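Local coordinates for protein inactive dihydropteroate synthase 2 (Mycobacterium tuberculosis, PDB 2VP8) that belongs to the dihydropteroate synthase family and probably binds the inhibitor dapsone, but seems to lack synthase activity and probably plays no part in folate metabolism, at residues E109-R112 with D117-I120. Sequence-based numbering, arbitrary orientation.
Sequences EWLR and DQLI
Ile120 slides its CG1–CD1 arm between two successive residues of helix 98-114, with CD1 3.7 Å from CG of Leu111 and against one face of the Arg112 guanidinium. CD1 lies over the centre of that flat group, 3.5 Å from its plane. Leu111 and Ile120 extend past one another in opposing directions, with CG1 of Ile120 3.8 Å from Leu111 CG; Val84 and Val71 also touch Leu111. Bends at chi2 (97°) and chi3 (-78°) turn the end of the Arg112 chain toward residues 117-120, as modelled. NH1 forms a salt bridge with Asp139 OD2, just before the neighbouring strand 140-142, and a hydrogen bond with Gly137 O, while NH2 makes a weak hydrogen bond to Pro116 O. The modelled approach of NH2 to the Gln118 carbonyl is too close to interpret. Asp139 OD2 also accepts a hydrogen bond from the backbone N of Ile120, so one carboxylate ties together arginine and strand. The contact thus packs a helix of the TIM barrel against the next parallel strand, and the Asp139 carboxylate probably offsets the arginine's charge beside the apolar Leu111–Ile120 packing.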
ATOM      1  N   GLU B 109      -5.619 -24.241 -25.483  1.00 37.32           N
ATOM      2  CA  GLU B 109      -6.114 -24.182 -26.858  1.00 37.43           C
ATOM      3  C   GLU B 109      -7.320 -23.267 -26.974  1.00 37.24           C
ATOM      4  O   GLU B 109      -7.357 -22.414 -27.858  1.00 37.28           O
ATOM      5  CB  GLU B 109      -6.460 -25.572 -27.389  1.00 37.25           C
ATOM      6  CG  GLU B 109      -5.267 -26.333 -27.947  1.00 37.94           C
ATOM      7  CD  GLU B 109      -5.653 -27.648 -28.602  1.00 38.21           C
ATOM      8  OE1 GLU B 109      -6.838 -28.055 -28.535  1.00 39.70           O
ATOM      9  OE2 GLU B 109      -4.760 -28.281 -29.193  1.00 39.83           O
ATOM     10  N   TRP B 110      -8.291 -23.445 -26.075  1.00 37.12           N
ATOM     11  CA  TRP B 110      -9.485 -22.610 -26.051  1.00 37.01           C
ATOM     12  C   TRP B 110      -9.133 -21.159 -25.748  1.00 37.42           C
ATOM     13  O   TRP B 110      -9.655 -20.242 -26.392  1.00 37.76           O
ATOM     14  CB  TRP B 110     -10.524 -23.103 -25.035  1.00 36.43           C
ATOM     15  CG  TRP B 110     -11.636 -22.100 -24.884  1.00 36.13           C
ATOM     16  CD1 TRP B 110     -12.734 -21.967 -25.690  1.00 35.12           C
ATOM     17  CD2 TRP B 110     -11.729 -21.053 -23.904  1.00 35.67           C
ATOM     18  NE1 TRP B 110     -13.511 -20.923 -25.260  1.00 34.86           N
ATOM     19  CE2 TRP B 110     -12.921 -20.342 -24.168  1.00 35.16           C
ATOM     20  CE3 TRP B 110     -10.928 -20.656 -22.824  1.00 35.54           C
ATOM     21  CZ2 TRP B 110     -13.328 -19.244 -23.395  1.00 35.21           C
ATOM     22  CZ3 TRP B 110     -11.337 -19.569 -22.048  1.00 35.27           C
ATOM     23  CH2 TRP B 110     -12.528 -18.877 -22.341  1.00 35.72           C
ATOM     24  N   LEU B 111      -8.255 -20.964 -24.765  1.00 37.54           N
ATOM     25  CA  LEU B 111      -7.900 -19.632 -24.295  1.00 37.65           C
ATOM     26  C   LEU B 111      -7.258 -18.843 -25.423  1.00 37.66           C
ATOM     27  O   LEU B 111      -7.634 -17.699 -25.675  1.00 37.76           O
ATOM     28  CB  LEU B 111      -6.988 -19.741 -23.058  1.00 37.83           C
ATOM     29  CG  LEU B 111      -6.310 -18.597 -22.275  1.00 37.81           C
ATOM     30  CD1 LEU B 111      -6.900 -17.212 -22.480  1.00 39.47           C
ATOM     31  CD2 LEU B 111      -6.298 -18.944 -20.806  1.00 37.52           C
ATOM     32  N   ARG B 112      -6.317 -19.477 -26.118  1.00 37.82           N
ATOM     33  CA  ARG B 112      -5.629 -18.871 -27.255  1.00 37.84           C
ATOM     34  C   ARG B 112      -6.626 -18.531 -28.364  1.00 38.17           C
ATOM     35  O   ARG B 112      -6.484 -17.506 -29.040  1.00 38.55           O
ATOM     36  CB  ARG B 112      -4.552 -19.818 -27.780  1.00 37.55           C
ATOM     37  CG  ARG B 112      -3.709 -19.278 -28.933  1.00 37.56           C
ATOM     38  CD  ARG B 112      -2.407 -18.697 -28.446  1.00 37.44           C
ATOM     39  NE  ARG B 112      -2.627 -17.378 -27.893  1.00 38.04           N
ATOM     40  CZ  ARG B 112      -1.861 -16.785 -26.982  1.00 38.95           C
ATOM     41  NH1 ARG B 112      -0.783 -17.381 -26.482  1.00 36.90           N
ATOM     42  NH2 ARG B 112      -2.202 -15.575 -26.561  1.00 40.65           N
ATOM     43  N   ASP B 117      -4.375 -12.410 -28.488  1.00 39.55           N
ATOM     44  CA  ASP B 117      -3.288 -11.530 -28.071  1.00 39.96           C
ATOM     45  C   ASP B 117      -3.014 -11.580 -26.568  1.00 40.18           C
ATOM     46  O   ASP B 117      -2.298 -10.729 -26.022  1.00 40.35           O
ATOM     47  CB  ASP B 117      -3.588 -10.099 -28.514  1.00 40.00           C
ATOM     48  CG  ASP B 117      -3.405  -9.907 -29.997  1.00 41.30           C
ATOM     49  OD1 ASP B 117      -2.253 -10.041 -30.468  1.00 42.94           O
ATOM     50  OD2 ASP B 117      -4.403  -9.628 -30.696  1.00 42.01           O
ATOM     51  N   GLN B 118      -3.584 -12.576 -25.899  1.00 40.24           N
ATOM     52  CA  GLN B 118      -3.464 -12.670 -24.451  1.00 40.37           C
ATOM     53  C   GLN B 118      -2.193 -13.402 -24.099  1.00 40.13           C
ATOM     54  O   GLN B 118      -1.881 -14.425 -24.691  1.00 40.55           O
ATOM     55  CB  GLN B 118      -4.667 -13.397 -23.841  1.00 40.55           C
ATOM     56  CG  GLN B 118      -4.618 -13.530 -22.326  1.00 41.14           C
ATOM     57  CD  GLN B 118      -4.601 -12.188 -21.632  1.00 41.69           C
ATOM     58  OE1 GLN B 118      -5.484 -11.365 -21.848  1.00 42.84           O
ATOM     59  NE2 GLN B 118      -3.594 -11.958 -20.797  1.00 41.83           N
ATOM     60  N   LEU B 119      -1.451 -12.883 -23.137  1.00 39.64           N
ATOM     61  CA  LEU B 119      -0.261 -13.582 -22.714  1.00 39.39           C
ATOM     62  C   LEU B 119      -0.680 -14.694 -21.761  1.00 38.87           C
ATOM     63  O   LEU B 119      -1.316 -14.442 -20.741  1.00 39.07           O
ATOM     64  CB  LEU B 119       0.753 -12.593 -22.131  1.00 39.30           C
ATOM     65  CG  LEU B 119       1.936 -12.949 -21.241  1.00 39.81           C
ATOM     66  CD1 LEU B 119       2.681 -14.182 -21.664  1.00 40.99           C
ATOM     67  CD2 LEU B 119       2.859 -11.759 -21.198  1.00 39.92           C
ATOM     68  N   ILE B 120      -0.359 -15.927 -22.133  1.00 38.28           N
ATOM     69  CA  ILE B 120      -0.746 -17.096 -21.358  1.00 37.89           C
ATOM     70  C   ILE B 120       0.475 -17.704 -20.691  1.00 37.83           C
ATOM     71  O   ILE B 120       1.507 -17.912 -21.334  1.00 37.90           O
ATOM     72  CB  ILE B 120      -1.419 -18.180 -22.247  1.00 37.87           C
ATOM     73  CG1 ILE B 120      -2.691 -17.639 -22.903  1.00 37.32           C
ATOM     74  CG2 ILE B 120      -1.742 -19.432 -21.429  1.00 37.71           C
ATOM     75  CD1 ILE B 120      -3.137 -18.431 -24.118  1.00 36.05           C
TER